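Local coordinates for sensor protein (PDB 3MYF), which probably relays phosphoryl groups as the histidine phosphotransfer (HPt) domain of a hybrid sensor histidine kinase, at residues 96-99 with 100-104; 76-79 with 80-84; 27-30 with 31-35. All blocks are in the same frame, centred on the assembly; numbering follows the deposited sequence. Where two conformers were deposited one is given.

Interaction 1. Residues 96-99 with 100-104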
# COMPACT_ATOMS: atom_id res chain seq x y z
N LEU A 96 8.34 -19.05 8.12
CA LEU A 96 9.71 -18.61 8.46
C LEU A 96 10.49 -18.25 7.19
O LEU A 96 11.25 -17.26 7.17
CB LEU A 96 10.47 -19.66 9.29
CG LEU A 96 10.09 -19.85 10.77
CD1 LEU A 96 10.85 -21.03 11.41
CD2 LEU A 96 10.30 -18.58 11.62
N GLU A 97 10.32 -19.07 6.16
CA GLU A 97 10.95 -18.82 4.88
C GLU A 97 10.40 -17.51 4.30
O GLU A 97 11.15 -16.74 3.70
CB GLU A 97 10.67 -19.95 3.91
CG GLU A 97 11.51 -19.90 2.65
CD GLU A 97 11.20 -21.04 1.71
OE1 GLU A 97 10.47 -21.98 2.14
OE2 GLU A 97 11.71 -21.01 0.56
N LEU A 98 9.10 -17.30 4.45
CA LEU A 98 8.50 -16.06 3.96
C LEU A 98 9.04 -14.83 4.68
O LEU A 98 9.36 -13.81 4.04
CB LEU A 98 6.98 -16.08 4.02
CG LEU A 98 6.30 -14.75 3.64
CD1 LEU A 98 6.43 -14.42 2.14
CD2 LEU A 98 4.84 -14.84 4.05
N LEU A 99 9.15 -14.92 6.01
CA LEU A 99 9.69 -13.79 6.78
C LEU A 99 11.10 -13.44 6.35
O LEU A 99 11.42 -12.26 6.17
CB LEU A 99 9.67 -14.09 8.29
CG LEU A 99 8.28 -14.05 8.92
CD1 LEU A 99 8.33 -14.66 10.33
CD2 LEU A 99 7.75 -12.62 8.95
N ASP A 100 11.93 -14.46 6.17
CA ASP A 100 13.31 -14.25 5.71
C ASP A 100 13.31 -13.56 4.34
O ASP A 100 14.11 -12.64 4.09
CB ASP A 100 14.06 -15.59 5.63
CG ASP A 100 15.49 -15.42 5.19
OD1 ASP A 100 15.79 -15.73 4.02
OD2 ASP A 100 16.31 -14.97 6.00
N GLU A 101 12.42 -14.01 3.46
CA GLU A 101 12.26 -13.41 2.14
C GLU A 101 11.83 -11.94 2.19
O GLU A 101 12.31 -11.14 1.40
CB GLU A 101 11.31 -14.24 1.27
CG GLU A 101 11.18 -13.79 -0.21
CD GLU A 101 12.49 -13.87 -1.01
OE1 GLU A 101 13.43 -14.59 -0.62
OE2 GLU A 101 12.55 -13.23 -2.07
N LEU A 102 10.94 -11.58 3.12
CA LEU A 102 10.48 -10.18 3.22
C LEU A 102 11.58 -9.21 3.65
O LEU A 102 11.61 -8.06 3.20
CB LEU A 102 9.26 -10.06 4.12
CG LEU A 102 8.07 -10.79 3.51
CD1 LEU A 102 6.85 -10.65 4.44
CD2 LEU A 102 7.77 -10.28 2.10
N THR A 103 12.49 -9.68 4.50
CA THR A 103 13.68 -8.91 4.82
C THR A 103 14.51 -8.61 3.56
O THR A 103 14.96 -7.48 3.37
CB THR A 103 14.53 -9.62 5.91
OG1 THR A 103 13.80 -9.64 7.13
CG2 THR A 103 15.84 -8.85 6.16
N LYS A 104 14.71 -9.62 2.71
CA LYS A 104 15.44 -9.41 1.44
C LYS A 104 14.68 -8.50 0.47
O LYS A 104 15.29 -7.75 -0.30
CB LYS A 104 15.74 -10.74 0.75
CG LYS A 104 16.65 -11.69 1.54
CD LYS A 104 16.55 -13.10 0.97
CE LYS A 104 17.45 -14.04 1.74
NZ LYS A 104 17.16 -15.45 1.37
O HOH W 1 10.72 -10.55 7.91
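Asp100 N donates to Leu96 O at 3.0 Å, and the next three amides repeat the pattern one residue further on: Glu101 N reaches Glu97 O, Leu102 N reaches Leu98 O at 2.9 Å, and Thr103 N reaches Leu99 O at 3.3 Å. These are the i to i+4 bonds of an alpha helix, and each carbonyl of 96-99 is met by one of them. Leu99 O has a further donor in a water molecule, which also hydrogen-bonds Thr103 OG1 at 3.3 Å; the small hydroxyl of threonine suits this solvent-facing side. Asp100 and Lys104, one turn apart, form a salt bridge: with the aspartate CG anti to its backbone N (chi1 -179°) and the lysine chain nearly extended, the two ends meet, NZ lying 3.0 Å from Asp100 OD1, almost along the C-O axis. Glu101 is buried; its chain bends at chi2 and OE2 is hydrogen-bonded to Thr5 OG1. Glu97, at the exposed margin, makes a long, weak ion pair with Arg73. The inward side is mainly leucine. Leu98 CG lies 4.2 Å from Leu102 CD1, and Leu102 CG rests 3.3 Å from Leu98 O. Leu98 also packs on Ile56 of helix 49-63, while Leu102 meets Leu59 and Val37. Asp100, Thr103 and Lys104 outside, Leu98 and Leu102 within, and Glu101 as a buried polar exception: this is the amphipathic helix of a four-helix bundle, the HPt fold.

Interaction 2. Residues 76-79 with 80-84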
# COMPACT_ATOMS: atom_id res chain seq x y z
N GLN A 76 1.23 -17.84 -2.03
CA GLN A 76 0.28 -18.77 -2.64
C GLN A 76 0.16 -20.09 -1.84
O GLN A 76 -0.95 -20.51 -1.54
CB GLN A 76 0.64 -19.05 -4.11
CG GLN A 76 -0.46 -19.71 -4.94
CD GLN A 76 -0.64 -21.20 -4.68
OE1 GLN A 76 0.33 -21.93 -4.39
NE2 GLN A 76 -1.88 -21.67 -4.81
N GLU A 77 1.30 -20.71 -1.51
CA GLU A 77 1.31 -21.98 -0.76
C GLU A 77 0.66 -21.80 0.62
O GLU A 77 -0.17 -22.62 1.05
CB GLU A 77 2.75 -22.46 -0.53
CG GLU A 77 3.58 -22.84 -1.75
CD GLU A 77 5.06 -22.94 -1.41
OE1 GLU A 77 5.86 -23.27 -2.30
OE2 GLU A 77 5.44 -22.66 -0.23
N ILE A 78 1.04 -20.72 1.30
CA ILE A 78 0.56 -20.44 2.65
C ILE A 78 -0.94 -20.14 2.63
O ILE A 78 -1.71 -20.78 3.37
CB ILE A 78 1.37 -19.31 3.35
CG1 ILE A 78 2.83 -19.76 3.59
CG2 ILE A 78 0.73 -18.94 4.70
CD1 ILE A 78 3.84 -18.64 3.90
N GLU A 79 -1.35 -19.19 1.79
CA GLU A 79 -2.78 -18.86 1.66
C GLU A 79 -3.64 -20.07 1.32
O GLU A 79 -4.63 -20.30 2.00
CB GLU A 79 -3.04 -17.73 0.65
CG GLU A 79 -4.52 -17.33 0.57
CD GLU A 79 -4.77 -16.02 -0.15
OE1 GLU A 79 -3.82 -15.41 -0.68
OE2 GLU A 79 -5.94 -15.59 -0.15
N SER A 80 -3.28 -20.82 0.28
CA SER A 80 -4.03 -22.03 -0.11
C SER A 80 -4.14 -22.98 1.08
O SER A 80 -5.22 -23.46 1.40
CB SER A 80 -3.37 -22.75 -1.30
OG SER A 80 -3.26 -21.90 -2.42
N ALA A 81 -3.01 -23.26 1.73
CA ALA A 81 -3.01 -24.15 2.91
C ALA A 81 -3.92 -23.65 4.05
O ALA A 81 -4.71 -24.42 4.60
CB ALA A 81 -1.58 -24.40 3.41
N LEU A 82 -3.84 -22.37 4.39
CA LEU A 82 -4.71 -21.79 5.43
C LEU A 82 -6.18 -21.90 5.05
O LEU A 82 -7.03 -22.12 5.91
CB LEU A 82 -4.34 -20.33 5.71
CG LEU A 82 -3.02 -20.09 6.44
CD1 LEU A 82 -2.67 -18.60 6.37
CD2 LEU A 82 -3.11 -20.59 7.90
N LYS A 83 -6.47 -21.75 3.76
CA LYS A 83 -7.85 -21.83 3.27
C LYS A 83 -8.37 -23.27 3.39
O LYS A 83 -9.58 -23.47 3.46
CB LYS A 83 -7.99 -21.32 1.83
CG LYS A 83 -7.86 -19.80 1.69
CD LYS A 83 -8.47 -19.24 0.38
CE LYS A 83 -7.77 -19.77 -0.88
NZ LYS A 83 -8.06 -18.94 -2.10
N ARG A 84 -7.45 -24.24 3.42
CA ARG A 84 -7.78 -25.66 3.69
C ARG A 84 -7.78 -25.99 5.19
O ARG A 84 -7.99 -27.14 5.57
CB ARG A 84 -6.79 -26.59 2.96
CG ARG A 84 -6.69 -26.37 1.46
CD ARG A 84 -5.88 -27.47 0.75
NE ARG A 84 -4.47 -27.55 1.16
CZ ARG A 84 -3.45 -26.93 0.56
NH1 ARG A 84 -2.22 -27.08 1.02
NH2 ARG A 84 -3.67 -26.15 -0.49
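Gln76 and Ser80 meet in an i to i+4 contact between successive turns near the C-terminal end of helix 69-83, one of the four helices of the HPt bundle. Gln76 O accepts twice: from Ser80 N at 3.0 Å and, in one of two deposited conformers of the serine, from Ser80 OG at 2.8 Å. In this conformer the two donors approach from opposite faces of the carbonyl plane, and the hydroxyl can fold back because it stands beside its own backbone N, anti to the carbonyl carbon (chi1 -58°), where a short polar side chain can double the helical bond. Ala81 N to Glu77 O, Leu82 N to Ile78 O at 2.8 Å and Lys83 N to Glu79 O at 2.9 Å carry the helix to its end; Arg84 is already outside it. Ile78 and Leu82 run side by side, CG2 of the isoleucine 3.8 Å from CD1 of the leucine, a branched apolar pair fit for a buried face. Glu79 is also buried, and its OE1 is hydrogen-bonded to His60 ND1; Glu77 OE1 pairs with Arg73 in a salt bridge. Glu79 also touches His57, which the His-x-Leu-x-Gly sequence makes the probable phosphorylation site. Towards helix 92-116, Ile78 packs on Glu94 and Ile95, whereas Leu82 leans on Gln49 and Met52 of helix 49-63 and on Val88 and Leu91 of the connecting loop.

Interaction 3. Residues 27-30 with 31-35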
# COMPACT_ATOMS: atom_id res chain seq x y z
N LYS A 27 6.62 1.47 -4.03
CA LYS A 27 6.53 2.40 -2.89
C LYS A 27 5.45 1.93 -1.89
O LYS A 27 5.71 1.90 -0.68
CB LYS A 27 6.25 3.84 -3.34
CG LYS A 27 7.47 4.61 -3.84
CD LYS A 27 7.09 5.95 -4.43
CE LYS A 27 8.33 6.74 -4.91
NZ LYS A 27 7.98 8.00 -5.62
N MSE A 28 4.28 1.56 -2.41
CA MSE A 28 3.15 1.15 -1.58
C MSE A 28 3.45 -0.15 -0.85
O MSE A 28 3.10 -0.31 0.31
CB MSE A 28 1.87 1.02 -2.40
CG MSE A 28 1.40 2.31 -3.09
SE MSE A 28 -0.41 2.16 -3.80
CE MSE A 28 -0.36 3.46 -5.22
N LEU A 29 4.11 -1.08 -1.54
CA LEU A 29 4.51 -2.34 -0.92
C LEU A 29 5.48 -2.08 0.24
O LEU A 29 5.26 -2.56 1.35
CB LEU A 29 5.12 -3.29 -1.95
CG LEU A 29 5.65 -4.63 -1.46
CD1 LEU A 29 4.46 -5.46 -0.97
CD2 LEU A 29 6.36 -5.36 -2.56
N LEU A 30 6.53 -1.30 -0.02
CA LEU A 30 7.55 -1.00 0.97
C LEU A 30 6.97 -0.32 2.22
O LEU A 30 7.33 -0.68 3.34
CB LEU A 30 8.69 -0.16 0.37
CG LEU A 30 9.81 0.30 1.33
CD1 LEU A 30 10.58 -0.89 1.86
CD2 LEU A 30 10.77 1.34 0.67
N ASP A 31 6.09 0.66 2.04
CA ASP A 31 5.47 1.33 3.17
C ASP A 31 4.73 0.32 4.05
O ASP A 31 4.75 0.43 5.28
CB ASP A 31 4.52 2.44 2.72
CG ASP A 31 4.03 3.32 3.87
OD1 ASP A 31 4.88 3.78 4.68
OD2 ASP A 31 2.81 3.58 3.97
N SER A 32 4.10 -0.66 3.42
CA SER A 32 3.23 -1.63 4.11
C SER A 32 3.99 -2.81 4.73
O SER A 32 3.47 -3.50 5.59
CB SER A 32 2.18 -2.17 3.14
OG SER A 32 2.77 -3.10 2.25
N LEU A 33 5.23 -3.04 4.29
CA LEU A 33 5.95 -4.25 4.71
C LEU A 33 6.32 -4.34 6.21
O LEU A 33 6.21 -5.42 6.78
CB LEU A 33 7.16 -4.52 3.81
CG LEU A 33 6.88 -5.26 2.50
CD1 LEU A 33 8.16 -5.34 1.66
CD2 LEU A 33 6.36 -6.66 2.80
N PRO A 34 6.75 -3.23 6.85
CA PRO A 34 7.10 -3.45 8.26
C PRO A 34 5.91 -3.93 9.11
O PRO A 34 6.10 -4.83 9.94
CB PRO A 34 7.65 -2.08 8.69
CG PRO A 34 8.22 -1.53 7.41
CD PRO A 34 7.19 -1.89 6.39
N GLU A 35 4.72 -3.36 8.87
CA GLU A 35 3.49 -3.79 9.56
C GLU A 35 3.08 -5.23 9.21
O GLU A 35 2.62 -5.98 10.07
CB GLU A 35 2.34 -2.81 9.27
CG GLU A 35 0.96 -3.26 9.74
CD GLU A 35 0.75 -3.10 11.23
OE1 GLU A 35 1.74 -2.92 11.97
OE2 GLU A 35 -0.42 -3.17 11.68
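Asp31 N bonds to Lys27 O at 3.0 Å in regular helical fashion, but the next turn loosens. Ser32 N reaches Met28 O at 3.3 Å and makes a weak second bond to Leu29 O, and Leu33 N bonds to Leu30 O from above the plane of that carbonyl. Pro34 probably accounts for much of the kink: it has no N-H to give, and its CD lies 3.3 Å from Leu30 O; Glu35 N also has no bond to the preceding turn. Ser32 OG takes the crowded position between backbone N and carbonyl carbon (chi1 75°) and donates to Leu29 O at 2.7 Å. An alanine here would probably cost Leu29 O this short hydroxyl bond, leaving the kinked turn less firmly tied. The kink belongs to helix 19-46, a long helix of the HPt four-helix bundle, and its inner face is leucine. Leu29 and Leu33 cross obliquely, CG of the first 4.1 Å from CD1 of the second; Leu29 also packs on Leu59 and Ala62 of helix 49-63, and Leu33 on Val105 of helix 92-116. In the conformer modelled here Met28, a selenomethionine, meets Met25 of the second subunit, and Leu29 touches Met28 of that subunit.

Each contact lies within a single helix and is partly buried, mostly apolar inward and polar outward, with Glu79 and Glu101 as buried exceptions. Interactions 1 and 2 join through the core, Leu98 CD2 lying 3.9 Å from Ile78 CD1, and interactions 1 and 3 through Leu102 CD2 and Leu33 CD2, 4.0 Å apart. Interactions 2 and 3 lie on opposite sides of the chain's centre, their nearest atoms about 12 Å apart. Interaction 1 is a regular turn with a surface salt bridge; in 76-84 the buried glutamate bonds instead to a histidine near the probable phosphorylation site; 27-35 is kinked at a proline, has a serine hydroxyl bonded to the backbone, and borders the second subunit.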